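Local coordinates for protein glucose-6-phosphate isomerase (PDB 6OTU) that catalyses the reversible isomerisation of glucose-6-phosphate to fructose-6-phosphate, at residues W323-L327 with F370-P374; H130-E134 with F260-D264; V51-T55 with L459-Q463; P30-T34 with F450-S454. All coordinates share one frame; numbering follows the deposited sequence.

Contact 1. Residues W323-L327 with F370-P374; sequences WNRNL and FRTSP
A trans chi1 (171°) followed by a bend at chi2 (63°) carries the guanidinium of R325 from the end of helix 313-327 into the curve of loop 370-374, while N326 swings its CG beside its own backbone N to bring its amide to the same loop. R325 then reads two successive carbonyls: NE donates to T372 O at 2.8 Å, and NH2 reaches S373 O at 2.7 Å, both acceptors lying near the edge of the flat group though tilted out of its plane. One face is covered by R371, whose CB sits 3.5 Å from R325 CZ. In the sugar isomerase (SIS) alpha/beta fold of this family, the loop so gripped leads straight into strand 375-377, an outermost strand of the mixed sheet. The two guanidinium planes are 27° apart, and their like charges are probably balanced across the subunit interface, where D397 of the second subunit forms salt bridges with both R325 and R371. N326 extends the loop contact: its ND2 donates to R371 O at 2.7 Å, with the acceptor in the amide plane, and a water links that ND2 to R371 N. The other end of the amide, N326 OD1, accepts from W487 NE1.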
# COMPACT_ATOMS: atom_id res chain seq x y z
N TRP A 323 -11.68 20.35 0.93
CA TRP A 323 -13.13 20.15 1.11
C TRP A 323 -13.42 18.80 1.74
O TRP A 323 -14.12 18.73 2.76
CB TRP A 323 -13.84 20.29 -0.24
CG TRP A 323 -15.31 19.94 -0.24
CD1 TRP A 323 -15.90 18.85 -0.84
CD2 TRP A 323 -16.40 20.72 0.31
NE1 TRP A 323 -17.26 18.89 -0.67
CE2 TRP A 323 -17.59 20.02 0.04
CE3 TRP A 323 -16.46 21.92 1.03
CZ2 TRP A 323 -18.85 20.48 0.46
CZ3 TRP A 323 -17.72 22.39 1.45
CH2 TRP A 323 -18.89 21.66 1.16
N ASN A 324 -12.87 17.73 1.18
CA ASN A 324 -13.12 16.41 1.74
C ASN A 324 -12.52 16.26 3.14
O ASN A 324 -13.17 15.74 4.05
CB ASN A 324 -12.56 15.34 0.80
CG ASN A 324 -13.47 15.07 -0.39
OD1 ASN A 324 -14.69 15.20 -0.31
ND2 ASN A 324 -12.87 14.69 -1.52
N ARG A 325 -11.29 16.74 3.34
CA ARG A 325 -10.59 16.46 4.59
C ARG A 325 -11.13 17.32 5.74
O ARG A 325 -11.57 16.79 6.76
CB ARG A 325 -9.09 16.68 4.42
CG ARG A 325 -8.26 16.63 5.71
CD ARG A 325 -8.30 15.27 6.40
NE ARG A 325 -7.08 15.07 7.17
CZ ARG A 325 -7.00 14.52 8.38
NH1 ARG A 325 -8.08 14.11 9.03
NH2 ARG A 325 -5.81 14.39 8.96
N ASN A 326 -11.09 18.64 5.59
CA ASN A 326 -11.47 19.55 6.66
C ASN A 326 -12.96 19.87 6.69
O ASN A 326 -13.53 20.06 7.77
CB ASN A 326 -10.69 20.87 6.55
CG ASN A 326 -9.18 20.66 6.42
OD1 ASN A 326 -8.60 20.87 5.34
ND2 ASN A 326 -8.54 20.25 7.51
N LEU A 327 -13.63 19.96 5.56
CA LEU A 327 -15.02 20.39 5.63
C LEU A 327 -15.99 19.23 5.79
O LEU A 327 -16.92 19.34 6.59
CB LEU A 327 -15.36 21.24 4.42
CG LEU A 327 -14.67 22.55 4.79
CD1 LEU A 327 -14.27 23.34 3.58
CD2 LEU A 327 -15.57 23.36 5.71
N PHE A 370 -6.92 22.24 13.64
CA PHE A 370 -7.59 21.52 12.58
C PHE A 370 -6.66 20.39 12.15
O PHE A 370 -5.53 20.26 12.63
CB PHE A 370 -7.94 22.46 11.43
CG PHE A 370 -6.78 23.29 10.96
CD1 PHE A 370 -6.46 24.50 11.58
CD2 PHE A 370 -5.99 22.85 9.89
CE1 PHE A 370 -5.38 25.25 11.16
CE2 PHE A 370 -4.91 23.60 9.45
CZ PHE A 370 -4.60 24.80 10.09
N ARG A 371 -7.15 19.56 11.23
CA ARG A 371 -6.43 18.38 10.79
C ARG A 371 -5.72 18.66 9.47
O ARG A 371 -6.24 19.38 8.61
CB ARG A 371 -7.37 17.18 10.66
CG ARG A 371 -8.09 16.90 11.98
CD ARG A 371 -8.72 15.53 12.05
NE ARG A 371 -9.40 15.32 13.33
CZ ARG A 371 -8.86 14.69 14.37
NH1 ARG A 371 -7.62 14.21 14.29
NH2 ARG A 371 -9.55 14.54 15.49
N THR A 372 -4.53 18.11 9.32
CA THR A 372 -3.77 18.33 8.10
C THR A 372 -3.79 17.10 7.20
O THR A 372 -4.86 16.69 6.75
CB THR A 372 -2.36 18.76 8.44
OG1 THR A 372 -1.85 17.89 9.46
CG2 THR A 372 -2.40 20.22 8.94
N SER A 373 -2.63 16.50 6.92
CA SER A 373 -2.58 15.43 5.91
C SER A 373 -3.54 14.30 6.28
O SER A 373 -3.62 13.92 7.46
CB SER A 373 -1.18 14.86 5.74
OG SER A 373 -1.19 13.88 4.70
N PRO A 374 -4.32 13.79 5.34
CA PRO A 374 -5.02 12.53 5.55
C PRO A 374 -4.06 11.36 5.33
O PRO A 374 -2.93 11.52 4.86
CB PRO A 374 -6.13 12.55 4.49
CG PRO A 374 -5.59 13.43 3.39
CD PRO A 374 -4.62 14.40 4.03
O HOH W 1 -10.23 20.03 10.22

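Contact 2. Residues H130-E134 with F260-D264; sequences HSKEE and FHLWD
E134 and W263, the two residues most deeply engaged here, join helix 122-148 to strand 258-262, an edge strand of the five-stranded parallel sheet in an SIS-type alpha/beta fold. A bend in the E134 chain (chi2 -58°) folds its carboxylate back toward the strand, where OE1 accepts from the backbone N of H261 at 3.2 Å with an N-H...O angle of 158°. The carboxylate is approached from above its plane, and the same oxygen lies at the edge of the F260 ring, 3.7 Å from CD1. This buried charge is also paired within the helix, because R137 forms a salt bridge with E134 OE1. W263 lies beyond the strand's end, its indole pressed against one side of the helix: E134 CG approaches CH2 at 3.8 Å, and S131 OG stands 3.7 Å from CZ3 while bonding to I127 O in its own helix. At the other end of the ring system, W263 NE1 is held by Q246. The H130 imidazole runs nearly parallel to the five-membered ring of the indole, planes at 28°, but is slid so far along that overlap is slight. The closer touch comes from H130 CB, which rests 3.3 Å from W263 CZ2.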
# COMPACT_ATOMS: atom_id res chain seq x y z
N HIS A 130 22.91 24.76 -12.24
CA HIS A 130 23.65 23.57 -11.80
C HIS A 130 22.95 22.29 -12.23
O HIS A 130 23.61 21.31 -12.60
CB HIS A 130 23.85 23.62 -10.29
CG HIS A 130 24.80 24.69 -9.87
ND1 HIS A 130 24.60 25.47 -8.75
CD2 HIS A 130 25.94 25.14 -10.44
CE1 HIS A 130 25.58 26.34 -8.64
NE2 HIS A 130 26.41 26.16 -9.65
N SER A 131 21.61 22.29 -12.23
CA SER A 131 20.88 21.14 -12.76
C SER A 131 21.21 20.92 -14.23
O SER A 131 21.40 19.78 -14.67
CB SER A 131 19.37 21.33 -12.57
OG SER A 131 19.05 21.43 -11.19
N LYS A 132 21.27 22.00 -15.01
CA LYS A 132 21.64 21.85 -16.42
C LYS A 132 23.06 21.33 -16.56
O LYS A 132 23.33 20.44 -17.38
CB LYS A 132 21.48 23.18 -17.15
CG LYS A 132 21.80 23.08 -18.61
CD LYS A 132 21.33 24.28 -19.40
CE LYS A 132 21.40 24.00 -20.90
NZ LYS A 132 21.07 25.19 -21.76
N GLU A 133 23.99 21.84 -15.75
CA GLU A 133 25.35 21.32 -15.77
C GLU A 133 25.40 19.86 -15.37
O GLU A 133 26.21 19.09 -15.91
CB GLU A 133 26.26 22.16 -14.87
CG GLU A 133 26.39 23.61 -15.27
CD GLU A 133 27.04 24.45 -14.18
OE1 GLU A 133 26.88 25.68 -14.20
OE2 GLU A 133 27.70 23.86 -13.31
N GLU A 134 24.58 19.45 -14.39
CA GLU A 134 24.55 18.04 -13.99
C GLU A 134 24.02 17.16 -15.11
O GLU A 134 24.57 16.09 -15.38
CB GLU A 134 23.69 17.85 -12.73
CG GLU A 134 24.33 18.41 -11.46
CD GLU A 134 25.70 17.80 -11.15
OE1 GLU A 134 25.79 16.56 -11.04
OE2 GLU A 134 26.68 18.56 -11.02
N PHE A 260 27.38 12.63 -8.70
CA PHE A 260 26.39 13.61 -9.12
C PHE A 260 25.82 14.31 -7.89
O PHE A 260 25.85 13.78 -6.78
CB PHE A 260 25.26 12.96 -9.95
CG PHE A 260 25.74 12.35 -11.25
CD1 PHE A 260 25.81 13.12 -12.41
CD2 PHE A 260 26.14 11.01 -11.31
CE1 PHE A 260 26.26 12.55 -13.61
CE2 PHE A 260 26.59 10.44 -12.49
CZ PHE A 260 26.65 11.21 -13.65
N HIS A 261 25.30 15.51 -8.09
CA HIS A 261 24.87 16.37 -6.99
C HIS A 261 23.40 16.74 -7.09
O HIS A 261 22.87 16.96 -8.18
CB HIS A 261 25.69 17.67 -6.96
CG HIS A 261 27.16 17.47 -6.91
ND1 HIS A 261 28.02 18.05 -7.82
CD2 HIS A 261 27.94 16.75 -6.07
CE1 HIS A 261 29.26 17.70 -7.54
NE2 HIS A 261 29.24 16.91 -6.49
N LEU A 262 22.76 16.80 -5.93
CA LEU A 262 21.62 17.66 -5.66
C LEU A 262 22.10 18.71 -4.65
O LEU A 262 23.30 18.84 -4.41
CB LEU A 262 20.42 16.84 -5.19
CG LEU A 262 20.51 16.11 -3.84
CD1 LEU A 262 19.10 15.92 -3.28
CD2 LEU A 262 21.24 14.75 -3.96
N TRP A 263 21.17 19.45 -4.06
CA TRP A 263 21.53 20.53 -3.13
C TRP A 263 20.56 20.53 -1.96
O TRP A 263 19.58 19.78 -1.94
CB TRP A 263 21.57 21.88 -3.87
CG TRP A 263 22.52 21.79 -5.03
CD1 TRP A 263 23.86 22.07 -5.01
CD2 TRP A 263 22.23 21.28 -6.34
NE1 TRP A 263 24.41 21.79 -6.24
CE2 TRP A 263 23.44 21.31 -7.07
CE3 TRP A 263 21.07 20.82 -6.97
CZ2 TRP A 263 23.51 20.90 -8.39
CZ3 TRP A 263 21.15 20.40 -8.29
CH2 TRP A 263 22.36 20.44 -8.98
N ASP A 264 20.85 21.38 -0.97
CA ASP A 264 20.12 21.35 0.30
C ASP A 264 18.65 21.74 0.15
O ASP A 264 17.80 21.24 0.89
CB ASP A 264 20.80 22.26 1.32
CG ASP A 264 21.88 21.54 2.09
OD1 ASP A 264 22.04 20.32 1.86
OD2 ASP A 264 22.57 22.18 2.91

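Contact 3. Residues V51-T55 with L459-Q463; sequences VEGFT and LVAQQ. With ACT (acetate ion), chain B.
The ring of F54 has V460 O near its plane at one edge, 3.8 Å from CD1, whereas L459 and A461 reach it obliquely. L459 CD1 comes within 3.6 Å of F54 CB, and A461 CB within 3.9 Å of F54 CD1, so a small apolar patch forms on the sheet face that carries F54 and A461. The strand pairing is antiparallel, with T55 and V460 as a hydrogen-bonded pair: T55 N gives to V460 O at 2.9 Å, in the carbonyl plane, and V460 N returns the bond to T55 O at the same length. V460 O is approached by F54 CA in a CA-H...O contact. A type I' turn from V51 to F54 makes the two-residue loop of a beta hairpin. Beside the turn, where 51-55 and 459-463 draw apart, a water bridges G53 O (2.7 Å) and Q462 N (2.8 Å). An acetate, probably from the crystallisation liquor, accepts from T55 OG1 at 2.6 Å. Strand 54-57 sits between strands 48-51 and 456-461, the latter pairing on its far side with strand 401-406; F54 and A461 face I468 of helix 466-487, while T55 and V460 pack on V531 and L532 of the second subunit, respectively.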
# COMPACT_ATOMS: atom_id res chain seq x y z
N VAL A 51 -6.59 20.01 -19.93
CA VAL A 51 -5.45 20.89 -20.09
C VAL A 51 -4.19 20.08 -19.81
O VAL A 51 -4.23 19.07 -19.10
CB VAL A 51 -5.59 22.13 -19.17
CG1 VAL A 51 -5.17 21.81 -17.74
CG2 VAL A 51 -4.81 23.30 -19.71
N GLU A 52 -3.08 20.49 -20.43
CA GLU A 52 -1.75 19.92 -20.21
C GLU A 52 -1.72 18.41 -20.43
O GLU A 52 -0.98 17.67 -19.77
CB GLU A 52 -1.22 20.28 -18.82
CG GLU A 52 -1.00 21.80 -18.59
CD GLU A 52 0.06 22.43 -19.52
OE1 GLU A 52 0.01 23.66 -19.72
OE2 GLU A 52 0.93 21.71 -20.06
N GLY A 53 -2.52 17.94 -21.39
CA GLY A 53 -2.58 16.52 -21.71
C GLY A 53 -3.51 15.68 -20.85
O GLY A 53 -3.50 14.45 -20.99
N PHE A 54 -4.30 16.30 -19.97
CA PHE A 54 -5.20 15.57 -19.08
C PHE A 54 -6.62 16.08 -19.21
O PHE A 54 -6.86 17.23 -19.57
CB PHE A 54 -4.83 15.70 -17.60
CG PHE A 54 -3.44 15.28 -17.26
CD1 PHE A 54 -3.16 13.96 -16.97
CD2 PHE A 54 -2.43 16.21 -17.19
CE1 PHE A 54 -1.88 13.57 -16.65
CE2 PHE A 54 -1.14 15.84 -16.86
CZ PHE A 54 -0.87 14.51 -16.58
N THR A 55 -7.57 15.22 -18.86
CA THR A 55 -8.90 15.66 -18.45
C THR A 55 -9.11 15.28 -16.99
O THR A 55 -8.71 14.19 -16.56
CB THR A 55 -10.00 15.07 -19.35
OG1 THR A 55 -9.72 15.40 -20.71
CG2 THR A 55 -11.37 15.64 -18.96
N LEU A 459 -8.80 11.54 -13.26
CA LEU A 459 -7.75 12.18 -14.03
C LEU A 459 -7.30 11.22 -15.12
O LEU A 459 -6.93 10.07 -14.82
CB LEU A 459 -6.59 12.57 -13.13
CG LEU A 459 -5.46 13.33 -13.81
CD1 LEU A 459 -5.96 14.66 -14.36
CD2 LEU A 459 -4.30 13.52 -12.84
N VAL A 460 -7.33 11.66 -16.39
CA VAL A 460 -7.02 10.78 -17.52
C VAL A 460 -6.09 11.49 -18.49
O VAL A 460 -6.28 12.67 -18.80
CB VAL A 460 -8.29 10.31 -18.27
CG1 VAL A 460 -7.98 9.10 -19.16
CG2 VAL A 460 -9.40 10.00 -17.32
N ALA A 461 -5.12 10.74 -19.02
CA ALA A 461 -4.31 11.15 -20.16
C ALA A 461 -4.47 10.11 -21.26
O ALA A 461 -4.98 9.01 -21.03
CB ALA A 461 -2.83 11.32 -19.79
N GLN A 462 -4.05 10.47 -22.48
CA GLN A 462 -4.12 9.52 -23.60
C GLN A 462 -3.34 8.25 -23.31
O GLN A 462 -3.81 7.13 -23.59
CB GLN A 462 -3.57 10.16 -24.88
CG GLN A 462 -4.53 11.05 -25.59
CD GLN A 462 -5.79 10.34 -26.00
OE1 GLN A 462 -5.80 9.14 -26.27
NE2 GLN A 462 -6.88 11.09 -26.05
N GLN A 463 -2.13 8.39 -22.79
CA GLN A 463 -1.25 7.25 -22.63
C GLN A 463 -0.17 7.65 -21.65
O GLN A 463 0.28 8.80 -21.65
CB GLN A 463 -0.66 6.82 -23.99
CG GLN A 463 0.25 5.61 -23.99
CD GLN A 463 1.02 5.45 -25.30
OE1 GLN A 463 1.69 6.38 -25.75
NE2 GLN A 463 0.91 4.28 -25.93
C ACT B . -7.71 13.63 -22.95
O ACT B . -8.92 13.75 -22.60
OXT ACT B . -6.96 12.64 -22.75
CH3 ACT B . -7.06 14.87 -23.71
O HOH W 2 -2.72 12.88 -23.08

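Contact 4. Residues P30-T34 with F450-S454; sequences PIDLT and FKGNS
D32 OD1 is gripped by three donors, of which N453 ND2 crosses from the other segment at 2.9 Å. T34 supplies the other two, its backbone N at 2.9 Å and its OG1 at 2.6 Å. The hydroxyl comes in on the syn side of the carboxylate, close to its plane, but the two nitrogens approach out of that plane, N453 ND2 from one face and T34 N from the other. The bond from T34 N closes an Asx turn, in which the D32 side chain accepts from the backbone two residues on, and a chi1 of 73° places T34 OG1 where it can join in. The N453 amide works at both ends: its OD1 accepts from L33 N at 2.7 Å, in the carbonyl plane and on a lone pair. With both ends engaged, the rotation of the amide is fixed, and the D32 carboxylate plane stands 54° from it. The T34 methyl, CG2, lies 3.3 Å from K451 O and against G452, whose phi is positive. Beyond the two loops, L33 packs on A438 of helix 422-439 and on R43 of helix 41-46, and the second loop runs on into strand 456-461.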
# COMPACT_ATOMS: atom_id res chain seq x y z
N PRO A 30 -24.02 19.06 2.01
CA PRO A 30 -23.40 18.88 0.70
C PRO A 30 -24.38 18.29 -0.31
O PRO A 30 -25.36 17.63 0.04
CB PRO A 30 -22.23 17.92 0.98
CG PRO A 30 -22.64 17.20 2.23
CD PRO A 30 -23.40 18.20 3.04
N ILE A 31 -24.12 18.56 -1.60
CA ILE A 31 -25.02 18.08 -2.64
C ILE A 31 -25.17 16.56 -2.52
O ILE A 31 -24.24 15.85 -2.12
CB ILE A 31 -24.54 18.51 -4.04
CG1 ILE A 31 -25.62 18.23 -5.09
CG2 ILE A 31 -23.21 17.85 -4.44
CD1 ILE A 31 -25.25 18.66 -6.52
N ASP A 32 -26.38 16.08 -2.80
CA ASP A 32 -26.71 14.66 -2.74
C ASP A 32 -26.48 14.05 -4.12
O ASP A 32 -27.32 14.19 -5.02
CB ASP A 32 -28.14 14.47 -2.26
CG ASP A 32 -28.59 13.00 -2.27
OD1 ASP A 32 -27.75 12.08 -2.35
OD2 ASP A 32 -29.82 12.77 -2.18
N LEU A 33 -25.35 13.36 -4.29
CA LEU A 33 -25.06 12.76 -5.58
C LEU A 33 -25.98 11.59 -5.91
O LEU A 33 -25.96 11.13 -7.05
CB LEU A 33 -23.59 12.31 -5.65
CG LEU A 33 -22.56 13.42 -5.43
CD1 LEU A 33 -21.14 12.88 -5.17
CD2 LEU A 33 -22.58 14.43 -6.59
N THR A 34 -26.78 11.10 -4.95
CA THR A 34 -27.70 10.01 -5.24
C THR A 34 -29.07 10.49 -5.70
O THR A 34 -29.89 9.66 -6.11
CB THR A 34 -27.92 9.11 -4.02
OG1 THR A 34 -28.74 9.80 -3.07
CG2 THR A 34 -26.61 8.66 -3.37
N PHE A 450 -26.53 -0.00 -1.71
CA PHE A 450 -25.33 0.82 -1.80
C PHE A 450 -25.78 2.26 -1.61
O PHE A 450 -26.57 2.78 -2.40
CB PHE A 450 -24.66 0.59 -3.16
CG PHE A 450 -24.32 -0.86 -3.43
CD1 PHE A 450 -23.11 -1.39 -3.02
CD2 PHE A 450 -25.22 -1.69 -4.06
CE1 PHE A 450 -22.80 -2.73 -3.26
CE2 PHE A 450 -24.92 -3.03 -4.30
CZ PHE A 450 -23.72 -3.54 -3.90
N LYS A 451 -25.33 2.88 -0.51
CA LYS A 451 -25.85 4.18 -0.10
C LYS A 451 -25.32 5.29 -0.99
O LYS A 451 -25.98 6.33 -1.13
CB LYS A 451 -25.49 4.45 1.36
CG LYS A 451 -25.85 3.29 2.33
CD LYS A 451 -25.57 3.63 3.82
CE LYS A 451 -24.96 2.45 4.61
NZ LYS A 451 -23.45 2.43 4.63
N GLY A 452 -24.15 5.09 -1.59
CA GLY A 452 -23.63 6.08 -2.51
C GLY A 452 -23.10 7.30 -1.76
O GLY A 452 -22.78 7.24 -0.57
N ASN A 453 -23.04 8.42 -2.48
CA ASN A 453 -22.50 9.68 -1.96
C ASN A 453 -21.05 9.54 -1.49
O ASN A 453 -20.59 10.29 -0.64
CB ASN A 453 -23.36 10.24 -0.82
CG ASN A 453 -24.36 11.27 -1.32
OD1 ASN A 453 -24.11 11.94 -2.32
ND2 ASN A 453 -25.49 11.38 -0.64
N SER A 454 -20.32 8.59 -2.07
CA SER A 454 -18.90 8.45 -1.77
C SER A 454 -18.14 9.15 -2.89
O SER A 454 -18.24 8.74 -4.06
CB SER A 454 -18.52 6.97 -1.68
OG SER A 454 -17.13 6.75 -1.84

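Followed from the N terminus, the chain gives 30-34, then 51-55, whose partners come in the same order, 450-454 and 459-463. Contacts 4 and 3 therefore cross, and each brings an N-terminal piece, a loop and a hairpin, back to the ends of strand 456-461. Both loops enclose contacts 2 and 1, which lie in series. Contact 2 closes first, joining helix 122-148 to an edge of the parallel sheet; contact 1 closes later, joining helix 313-327 to the loop before strand 375-377 of the mixed sheet. Contacts 1 and 4 touch through W323 and P30, whereas contacts 1 and 2 lie on opposite sides of the chain's centre. Contacts 1, 3 and 4 also reach the second subunit.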